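Local coordinates for protein sialidase B (Streptococcus pneumoniae TIGR4, PDB 4XJA) that hydrolyses alpha-(2->3)-, alpha-(2->6)- and alpha-(2->8)-glycosidic linkages that hold terminal sialic acids on oligosaccharides, glycoproteins and glycolipids, at residues A[202-207]-A[642-647]; A[256-261]-A[285-290]; A[502-507]-A[514-519]. The protein carries 1 engineered substitution. All coordinates share one frame; numbering follows the deposited sequence.

Contact 1: residues A[202-207]-A[642-647]; sequences QANYFR and HLSNVV. With SFJ ((2R,3R,4R,5R,6R)-5-acetamido-2,3-difluoro-4-hydroxy-6-[(1R,2R)-1,2,3-trihydroxypropyl]tetrahydro-2H-pyran-2-carboxylic acid), chain F; DMS (dimethyl sulfoxide), chain D.
Tyr205 and Ser644 bring their CA atoms to 5.4 Å and Phe206 and Val647 to 6.7 Å, setting the start of strand 205-213 beside the loop before strand 647-652. These are the first and last strands of the sialidase beta-propeller. Asn204 O accepts two hydrogen bonds: Ser644 OG gives one of 2.8 Å, tilted 23° from the carbonyl plane, and a water that also takes the N-H of Asn645 gives the other. The serine hydroxyl lies beside its own backbone N (chi1 -70°), on the flank that meets Asn204, while Ser644 N reaches the dimethyl sulfoxide oxygen at 2.8 Å. The Tyr205 ring presents its edge to Leu643 O, 3.5 Å from CD1. Its hydroxyl donates to a water that in turn donates to His642 O, and is also hydrogen-bonded to Trp270 N. Val647 CG2 touches Phe206 CB at 4.2 Å. Arg207 CB points away from the loop, and at its end NH1 and NH2 both bond O1B of the difluoro sialic acid, at 3.1 and 3.0 Å, with the oxygen at the guanidinium edge and a fluorine over one face. Tyr615 makes a cation-pi contact with it. Waters bridge the segments at Asn204 O, the Tyr205 hydroxyl and Phe206 N, supplementing one direct hydrogen bond and the Tyr205 and Val647 packing; Arg207, its NE salt-bridged to Glu631, gives both terminal nitrogens to the ligand carboxylate, consistent with substrate binding.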
# COMPACT_ATOMS: atom_id res chain seq x y z
N GLN A 202 -14.35 -1.48 -0.62
CA GLN A 202 -14.63 -0.85 -1.92
C GLN A 202 -13.59 0.20 -2.34
O GLN A 202 -13.87 1.06 -3.19
CB GLN A 202 -16.06 -0.33 -1.98
CG GLN A 202 -17.09 -1.50 -1.97
CD GLN A 202 -17.03 -2.33 -3.25
OE1 GLN A 202 -17.10 -1.80 -4.36
NE2 GLN A 202 -16.89 -3.64 -3.10
N ALA A 203 -12.40 0.12 -1.77
CA ALA A 203 -11.27 0.93 -2.23
C ALA A 203 -10.55 0.14 -3.31
O ALA A 203 -10.33 -1.06 -3.16
CB ALA A 203 -10.33 1.24 -1.09
N ASN A 204 -10.19 0.80 -4.40
CA ASN A 204 -9.52 0.10 -5.49
C ASN A 204 -8.02 0.03 -5.22
O ASN A 204 -7.29 -0.67 -5.92
CB ASN A 204 -9.81 0.78 -6.82
CG ASN A 204 -9.59 -0.14 -8.01
OD1 ASN A 204 -9.62 -1.37 -7.86
ND2 ASN A 204 -9.35 0.43 -9.19
N TYR A 205 -7.57 0.73 -4.18
CA TYR A 205 -6.13 0.86 -3.89
C TYR A 205 -5.83 0.73 -2.41
O TYR A 205 -6.66 1.06 -1.57
CB TYR A 205 -5.61 2.21 -4.40
CG TYR A 205 -6.02 2.45 -5.83
CD1 TYR A 205 -5.33 1.86 -6.87
CD2 TYR A 205 -7.15 3.19 -6.12
CE1 TYR A 205 -5.73 2.03 -8.18
CE2 TYR A 205 -7.56 3.37 -7.44
CZ TYR A 205 -6.85 2.79 -8.45
OH TYR A 205 -7.25 2.96 -9.76
N PHE A 206 -4.62 0.27 -2.10
CA PHE A 206 -4.19 0.11 -0.71
C PHE A 206 -2.73 0.49 -0.57
O PHE A 206 -1.93 0.25 -1.48
CB PHE A 206 -4.40 -1.35 -0.26
CG PHE A 206 -5.84 -1.80 -0.33
CD1 PHE A 206 -6.72 -1.55 0.73
CD2 PHE A 206 -6.32 -2.47 -1.44
CE1 PHE A 206 -8.06 -1.95 0.66
CE2 PHE A 206 -7.65 -2.88 -1.52
CZ PHE A 206 -8.52 -2.61 -0.47
N ARG A 207 -2.38 1.10 0.56
CA ARG A 207 -0.99 1.36 0.89
C ARG A 207 -0.82 1.31 2.40
O ARG A 207 -1.80 1.32 3.13
CB ARG A 207 -0.56 2.75 0.39
CG ARG A 207 -0.16 2.84 -1.10
CD ARG A 207 0.84 4.00 -1.31
NE ARG A 207 2.03 3.82 -0.48
CZ ARG A 207 2.99 4.73 -0.31
NH1 ARG A 207 2.92 5.92 -0.91
NH2 ARG A 207 4.03 4.45 0.47
N HIS A 642 -1.36 4.33 -8.76
CA HIS A 642 -2.69 3.79 -9.00
C HIS A 642 -2.67 2.38 -9.58
O HIS A 642 -3.29 2.11 -10.61
CB HIS A 642 -3.47 4.74 -9.93
CG HIS A 642 -3.25 6.18 -9.66
ND1 HIS A 642 -3.18 6.71 -8.37
CD2 HIS A 642 -3.02 7.24 -10.48
CE1 HIS A 642 -2.95 7.98 -8.42
NE2 HIS A 642 -2.85 8.35 -9.70
N LEU A 643 -1.95 1.48 -8.90
CA LEU A 643 -1.96 0.06 -9.26
C LEU A 643 -2.79 -0.71 -8.25
O LEU A 643 -2.71 -0.44 -7.04
CB LEU A 643 -0.53 -0.50 -9.25
CG LEU A 643 0.54 0.26 -10.03
CD1 LEU A 643 1.89 -0.46 -9.89
CD2 LEU A 643 0.13 0.35 -11.49
N SER A 644 -3.56 -1.69 -8.72
CA SER A 644 -4.40 -2.47 -7.82
C SER A 644 -3.76 -3.80 -7.46
O SER A 644 -3.08 -4.42 -8.28
CB SER A 644 -5.78 -2.70 -8.44
OG SER A 644 -6.49 -1.48 -8.47
N ASN A 645 -4.00 -4.25 -6.22
CA ASN A 645 -3.59 -5.57 -5.78
C ASN A 645 -2.09 -5.79 -5.85
O ASN A 645 -1.62 -6.84 -6.28
CB ASN A 645 -4.35 -6.67 -6.52
CG ASN A 645 -5.84 -6.64 -6.23
OD1 ASN A 645 -6.29 -5.92 -5.33
ND2 ASN A 645 -6.61 -7.43 -6.97
N VAL A 646 -1.35 -4.78 -5.40
CA VAL A 646 0.10 -4.86 -5.29
C VAL A 646 0.59 -4.98 -3.84
O VAL A 646 1.75 -5.30 -3.60
CB VAL A 646 0.78 -3.68 -5.98
CG1 VAL A 646 0.68 -3.84 -7.48
CG2 VAL A 646 0.15 -2.33 -5.52
N VAL A 647 -0.30 -4.71 -2.88
CA VAL A 647 0.03 -5.00 -1.49
C VAL A 647 -0.27 -6.46 -1.23
O VAL A 647 -1.43 -6.89 -1.28
CB VAL A 647 -0.77 -4.12 -0.52
CG1 VAL A 647 -0.48 -4.54 0.92
CG2 VAL A 647 -0.42 -2.67 -0.74
C11 SFJ F . 1.11 11.71 6.54
C9 SFJ F . 5.85 13.19 2.68
C10 SFJ F . 1.66 11.35 5.16
C1 SFJ F . 5.89 7.94 1.18
C7 SFJ F . 4.07 11.59 2.58
C4 SFJ F . 2.81 8.15 3.67
C3 SFJ F . 3.46 7.69 2.30
C5 SFJ F . 2.82 9.69 3.76
C6 SFJ F . 4.19 10.29 3.48
C2 SFJ F . 4.71 8.70 1.87
N5 SFJ F . 2.31 10.18 5.04
O10 SFJ F . 1.45 12.10 4.23
O9 SFJ F . 4.86 14.17 2.75
O1A SFJ F . 7.04 8.32 1.41
O8 SFJ F . 6.36 11.20 1.64
O7 SFJ F . 2.98 11.67 1.66
O4 SFJ F . 1.57 7.64 3.90
O6 SFJ F . 5.12 9.37 3.00
FAI SFJ F . 2.69 7.68 1.57
FAJ SFJ F . 4.49 9.53 0.95
O1B SFJ F . 5.50 7.07 0.39
C8 SFJ F . 5.33 12.12 1.82
S DMS D . -4.95 -1.54 -12.44
O DMS D . -4.00 -2.09 -11.41
C1 DMS D . -6.30 -2.74 -12.62
C2 DMS D . -5.88 -0.18 -11.68
O HOH W 1 -6.03 -2.90 -4.90
O HOH W 2 -5.80 2.88 -11.81
O HOH W 3 -2.79 -0.59 -4.35

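Contact 2: residues A[256-261]-A[285-290]; sequences FAMKFN and ASFIDS. With SFJ ((2R,3R,4R,5R,6R)-5-acetamido-2,3-difluoro-4-hydroxy-6-[(1R,2R)-1,2,3-trihydroxypropyl]tetrahydro-2H-pyran-2-carboxylic acid), chain F.
Two residues beyond the Phe287 that stacks on Phe260, Asp289 OD1 accepts a hydrogen bond from O4 of the bound difluoro sialic acid at 2.6 Å, while its OD2 takes the ligand's N5-H at 2.9 Å. One carboxylate thus spans the hydroxyl and the acetamido nitrogen. The strand carrying it, 286-294, belongs to a different propeller blade from strand 255-256, and residues 258-260 run almost antiparallel (169°) to 285-287. Where the contact begins, Ala257 and Met258 both face Ile239 in a classic beta bulge.

Four groups then pile up in order: Met258, Phe287, Phe260, Ala285. Met258 CB stands over the centre of the Phe287 ring, 3.5 Å from the centroid and only 3° off the normal. From there its chain extends past the ring (chi2 -170°), and SD arrives obliquely, 3.5 Å from CD1, in a Met-aromatic contact. On the opposite face of Phe287 lies Phe260, an offset stack with centroids 4.3 Å apart and planes nearly parallel. Ala285 CB closes the pile over the far face of Phe260, a CH-pi contact 3.8 Å from its centroid. Phe436 adds an edge-to-face partner to Phe287; Val307 of strand 301-308 touches both rings and Ile239 of strand 237-244 touches Phe287, so the pile lies between two blades. Where the two rings overlap most closely, Phe260 CD2 comes within 3.4 Å of Phe287 CE2.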
# COMPACT_ATOMS: atom_id res chain seq x y z
N PHE A 256 -13.83 -1.52 8.79
CA PHE A 256 -13.15 -0.25 9.03
C PHE A 256 -12.82 -0.03 10.49
O PHE A 256 -13.65 -0.24 11.37
CB PHE A 256 -13.98 0.94 8.54
CG PHE A 256 -14.22 0.94 7.06
CD1 PHE A 256 -13.14 1.03 6.17
CD2 PHE A 256 -15.51 0.87 6.55
CE1 PHE A 256 -13.35 1.02 4.80
CE2 PHE A 256 -15.72 0.86 5.16
CZ PHE A 256 -14.65 0.95 4.29
N ALA A 257 -11.60 0.44 10.75
CA ALA A 257 -11.24 0.89 12.10
C ALA A 257 -11.55 2.38 12.25
O ALA A 257 -11.99 2.83 13.30
CB ALA A 257 -9.79 0.62 12.38
N MET A 258 -11.30 3.13 11.17
CA MET A 258 -11.58 4.57 11.13
C MET A 258 -12.12 4.92 9.75
O MET A 258 -11.50 4.61 8.74
CB MET A 258 -10.31 5.38 11.39
CG MET A 258 -9.72 5.21 12.79
SD MET A 258 -8.41 6.41 13.13
CE MET A 258 -7.89 5.92 14.78
N LYS A 259 -13.27 5.59 9.72
CA LYS A 259 -13.85 5.97 8.44
C LYS A 259 -14.63 7.28 8.53
O LYS A 259 -15.14 7.63 9.60
CB LYS A 259 -14.71 4.84 7.85
CG LYS A 259 -15.94 4.48 8.66
CD LYS A 259 -17.21 4.90 7.93
CE LYS A 259 -17.33 4.29 6.54
NZ LYS A 259 -18.07 5.23 5.60
N PHE A 260 -14.67 7.99 7.41
CA PHE A 260 -15.45 9.21 7.27
C PHE A 260 -16.52 8.96 6.20
O PHE A 260 -16.32 8.13 5.32
CB PHE A 260 -14.53 10.36 6.81
CG PHE A 260 -13.77 11.03 7.92
CD1 PHE A 260 -14.41 11.42 9.10
CD2 PHE A 260 -12.41 11.27 7.79
CE1 PHE A 260 -13.70 12.07 10.12
CE2 PHE A 260 -11.69 11.91 8.81
CZ PHE A 260 -12.34 12.31 9.97
N ASN A 261 -17.64 9.68 6.28
CA ASN A 261 -18.75 9.45 5.34
C ASN A 261 -19.06 10.63 4.43
O ASN A 261 -20.05 10.59 3.68
CB ASN A 261 -20.04 9.08 6.10
CG ASN A 261 -19.87 7.90 7.03
OD1 ASN A 261 -19.50 6.81 6.61
ND2 ASN A 261 -20.14 8.12 8.31
N ALA A 285 -12.43 14.48 3.82
CA ALA A 285 -11.60 14.24 4.99
C ALA A 285 -10.98 12.85 4.84
O ALA A 285 -11.47 12.03 4.06
CB ALA A 285 -12.43 14.34 6.26
N SER A 286 -9.91 12.58 5.57
CA SER A 286 -9.25 11.27 5.45
C SER A 286 -8.47 10.86 6.70
O SER A 286 -8.19 11.69 7.57
CB SER A 286 -8.33 11.24 4.23
OG SER A 286 -7.35 12.26 4.28
N PHE A 287 -8.13 9.57 6.76
CA PHE A 287 -7.20 9.03 7.75
C PHE A 287 -5.98 8.52 7.00
O PHE A 287 -6.09 8.16 5.84
CB PHE A 287 -7.85 7.86 8.49
CG PHE A 287 -9.07 8.25 9.28
CD1 PHE A 287 -8.96 8.74 10.57
CD2 PHE A 287 -10.34 8.13 8.71
CE1 PHE A 287 -10.09 9.11 11.29
CE2 PHE A 287 -11.47 8.49 9.43
CZ PHE A 287 -11.34 8.98 10.71
N ILE A 288 -4.81 8.50 7.63
CA ILE A 288 -3.62 8.04 6.92
C ILE A 288 -2.54 7.60 7.90
O ILE A 288 -2.38 8.22 8.96
CB ILE A 288 -3.11 9.14 5.93
CG1 ILE A 288 -1.85 8.70 5.19
CG2 ILE A 288 -2.88 10.48 6.65
CD1 ILE A 288 -1.49 9.67 4.07
N ASP A 289 -1.83 6.52 7.56
CA ASP A 289 -0.72 5.99 8.36
C ASP A 289 -1.16 5.45 9.72
O ASP A 289 -1.16 6.17 10.72
CB ASP A 289 0.39 7.05 8.56
CG ASP A 289 1.08 7.43 7.25
OD1 ASP A 289 0.85 6.76 6.23
OD2 ASP A 289 1.89 8.39 7.27
N SER A 290 -1.52 4.17 9.77
CA SER A 290 -1.98 3.56 11.01
C SER A 290 -0.88 2.76 11.68
O SER A 290 0.14 2.41 11.07
CB SER A 290 -3.22 2.68 10.78
OG SER A 290 -3.00 1.65 9.82
C11 SFJ F . 1.11 11.71 6.54
C9 SFJ F . 5.85 13.19 2.68
C10 SFJ F . 1.66 11.35 5.16
C1 SFJ F . 5.89 7.94 1.18
C7 SFJ F . 4.07 11.59 2.58
C4 SFJ F . 2.81 8.15 3.67
C3 SFJ F . 3.46 7.69 2.30
C5 SFJ F . 2.82 9.69 3.76
C6 SFJ F . 4.19 10.29 3.48
C2 SFJ F . 4.71 8.70 1.87
N5 SFJ F . 2.31 10.18 5.04
O10 SFJ F . 1.45 12.10 4.23
O9 SFJ F . 4.86 14.17 2.75
O1A SFJ F . 7.04 8.32 1.41
O8 SFJ F . 6.36 11.20 1.64
O7 SFJ F . 2.98 11.67 1.66
O4 SFJ F . 1.57 7.64 3.90
O6 SFJ F . 5.12 9.37 3.00
FAI SFJ F . 2.69 7.68 1.57
FAJ SFJ F . 4.49 9.53 0.95
O1B SFJ F . 5.50 7.07 0.39
C8 SFJ F . 5.33 12.12 1.82

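Contact 3: residues A[502-507]-A[514-519]; sequences AEAQMV and IRTFFR. With SFJ ((2R,3R,4R,5R,6R)-5-acetamido-2,3-difluoro-4-hydroxy-6-[(1R,2R)-1,2,3-trihydroxypropyl]tetrahydro-2H-pyran-2-carboxylic acid), chain F.
Gln505 and Phe517 form one of the hydrogen-bonded pairs of a beta-hairpin, strands 504-510 and 513-518, within a four-stranded antiparallel blade of the sialidase propeller. Gln505 N reaches Phe517 O at 2.9 Å and Phe517 N returns to Gln505 O at 2.8 Å; Val507 and Arg515 repeat the exchange two residues on. Arg519 N to Glu503 O carries the pairing past the end of the strands, and Ala504-Phe518 and Met506-Thr516 are the non-hydrogen-bonded pairs between.

Side-chain contacts divide between the two faces. On one, Ala504 CB is squeezed against Thr516 CG2 at 3.5 Å, tighter than usual for two carbons, and Met506 CG passes the hydroxyl of Thr516, which bonds Tyr478. On the other, Val507 CG2 meets the edge of the Phe517 ring, and Arg515 CG covers part of one face of that ring.

Charged contacts across the hairpin lie at its active-site end. Arg519 leaves the strand with CG anti to its own N (chi1 176°) and stays extended as far as NE, a course that carries the side chain alongside that of Glu503, both pointing the same way. NH1 forms a salt bridge with Glu503 OE2 at 2.9 Å, approaching from above the carboxylate plane, and the two planes stand 71° apart. The same NH1 and NH2 bond O1A of the difluoro sialic acid, at 3.0 and 3.1 Å, while Tyr551 O accepts a hydrogen bond from NE. Glu503, a predicted active-site residue, also bonds the hydroxyl of Tyr615 through OE1, linking the probable nucleophile with a carboxylate-binding arginine. Back at the strand end, Arg519 O, buried and without a hydrogen-bonding partner in the model, makes a C-H...O contact with Ala502 CA at 3.3 Å.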
# COMPACT_ATOMS: atom_id res chain seq x y z
N ALA A 502 10.69 10.80 8.99
CA ALA A 502 11.49 9.94 9.86
C ALA A 502 10.65 8.82 10.44
O ALA A 502 10.51 8.71 11.66
CB ALA A 502 12.14 10.75 10.97
N GLU A 503 10.10 7.99 9.55
CA GLU A 503 9.27 6.86 9.96
C GLU A 503 10.13 5.87 10.73
O GLU A 503 11.17 5.41 10.25
CB GLU A 503 8.61 6.21 8.73
CG GLU A 503 7.59 7.13 8.02
CD GLU A 503 7.32 6.74 6.58
OE1 GLU A 503 6.24 7.09 6.03
OE2 GLU A 503 8.20 6.08 5.98
N ALA A 504 9.68 5.55 11.95
CA ALA A 504 10.50 4.83 12.92
C ALA A 504 9.74 3.62 13.44
O ALA A 504 8.53 3.70 13.69
CB ALA A 504 10.88 5.74 14.08
N GLN A 505 10.45 2.51 13.63
CA GLN A 505 9.87 1.32 14.26
C GLN A 505 10.81 0.81 15.35
O GLN A 505 12.03 0.89 15.20
CB GLN A 505 9.60 0.23 13.22
CG GLN A 505 8.40 0.55 12.33
CD GLN A 505 7.09 0.49 13.08
OE1 GLN A 505 6.45 -0.56 13.13
NE2 GLN A 505 6.69 1.62 13.68
N MET A 506 10.23 0.27 16.42
CA MET A 506 11.00 -0.09 17.60
C MET A 506 11.02 -1.60 17.88
O MET A 506 10.09 -2.33 17.52
CB MET A 506 10.39 0.62 18.82
CG MET A 506 10.22 2.14 18.66
SD MET A 506 9.12 2.79 19.93
CE MET A 506 7.54 2.40 19.19
N VAL A 507 12.09 -2.05 18.53
CA VAL A 507 12.15 -3.41 19.08
C VAL A 507 12.66 -3.31 20.50
O VAL A 507 13.47 -2.42 20.81
CB VAL A 507 13.05 -4.35 18.26
CG1 VAL A 507 12.53 -4.46 16.83
CG2 VAL A 507 14.52 -3.88 18.27
N ILE A 514 15.18 -0.30 24.36
CA ILE A 514 14.47 -0.15 23.09
C ILE A 514 15.40 0.39 22.02
O ILE A 514 16.05 1.42 22.21
CB ILE A 514 13.30 0.84 23.23
CG1 ILE A 514 12.36 0.41 24.36
CG2 ILE A 514 12.48 0.94 21.92
CD1 ILE A 514 11.35 1.49 24.72
N ARG A 515 15.47 -0.30 20.88
CA ARG A 515 16.18 0.27 19.74
C ARG A 515 15.16 0.66 18.69
O ARG A 515 14.26 -0.10 18.36
CB ARG A 515 17.22 -0.67 19.14
CG ARG A 515 17.92 -0.04 17.89
CD ARG A 515 19.33 -0.52 17.75
NE ARG A 515 20.06 -0.30 18.99
CZ ARG A 515 21.13 -0.99 19.35
NH1 ARG A 515 21.59 -1.95 18.56
NH2 ARG A 515 21.73 -0.74 20.51
N THR A 516 15.31 1.88 18.20
CA THR A 516 14.41 2.39 17.18
C THR A 516 15.17 2.49 15.88
O THR A 516 16.24 3.11 15.83
CB THR A 516 13.90 3.78 17.57
OG1 THR A 516 13.25 3.69 18.85
CG2 THR A 516 12.90 4.28 16.53
N PHE A 517 14.62 1.89 14.83
CA PHE A 517 15.19 1.99 13.48
C PHE A 517 14.35 2.96 12.65
O PHE A 517 13.12 2.85 12.61
CB PHE A 517 15.22 0.60 12.82
CG PHE A 517 16.06 -0.40 13.56
CD1 PHE A 517 17.44 -0.43 13.38
CD2 PHE A 517 15.48 -1.31 14.44
CE1 PHE A 517 18.23 -1.35 14.06
CE2 PHE A 517 16.26 -2.23 15.13
CZ PHE A 517 17.64 -2.25 14.94
N PHE A 518 14.99 3.92 11.98
CA PHE A 518 14.21 4.91 11.25
C PHE A 518 14.75 5.38 9.91
O PHE A 518 15.96 5.32 9.63
CB PHE A 518 13.82 6.11 12.14
CG PHE A 518 14.98 6.91 12.68
CD1 PHE A 518 15.73 6.43 13.75
CD2 PHE A 518 15.28 8.16 12.16
CE1 PHE A 518 16.78 7.19 14.27
CE2 PHE A 518 16.33 8.91 12.66
CZ PHE A 518 17.08 8.42 13.72
N ARG A 519 13.81 5.82 9.08
CA ARG A 519 14.07 6.40 7.76
C ARG A 519 14.68 7.78 7.90
O ARG A 519 14.31 8.55 8.80
CB ARG A 519 12.73 6.51 7.01
CG ARG A 519 12.75 7.18 5.64
CD ARG A 519 11.33 7.25 5.11
NE ARG A 519 11.17 8.11 3.94
CZ ARG A 519 10.04 8.21 3.25
NH1 ARG A 519 8.98 7.50 3.61
NH2 ARG A 519 9.98 9.02 2.20
C11 SFJ F . 1.11 11.71 6.54
C9 SFJ F . 5.85 13.19 2.68
C10 SFJ F . 1.66 11.35 5.16
C1 SFJ F . 5.89 7.94 1.18
C7 SFJ F . 4.07 11.59 2.58
C4 SFJ F . 2.81 8.15 3.67
C3 SFJ F . 3.46 7.69 2.30
C5 SFJ F . 2.82 9.69 3.76
C6 SFJ F . 4.19 10.29 3.48
C2 SFJ F . 4.71 8.70 1.87
N5 SFJ F . 2.31 10.18 5.04
O10 SFJ F . 1.45 12.10 4.23
O9 SFJ F . 4.86 14.17 2.75
O1A SFJ F . 7.04 8.32 1.41
O8 SFJ F . 6.36 11.20 1.64
O7 SFJ F . 2.98 11.67 1.66
O4 SFJ F . 1.57 7.64 3.90
O6 SFJ F . 5.12 9.37 3.00
FAI SFJ F . 2.69 7.68 1.57
FAJ SFJ F . 4.49 9.53 0.95
O1B SFJ F . 5.50 7.07 0.39
C8 SFJ F . 5.33 12.12 1.82

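All three contacts reach the same difluoro sialic acid, with centres about 16 Å (1 to 2), 24 Å (2 to 3) and 26 Å (1 to 3) apart and no direct touch. Strands 205-213 and 255-256 are the outer strands of one four-stranded sheet, so contacts 1 and 2 share it; contact 2 joins it to the sheet of strand 286-294, and contact 3 lies in a third sheet. Along the chain contacts 2 and 3 fall, in that order, between the ends of contact 1. Arg207 and Arg519 hold separate oxygens of the ligand carboxylate, with Arg581 as a third arginine, whereas Asp289 takes the O4 and N5 side: one sugar gripped by residues far apart in sequence.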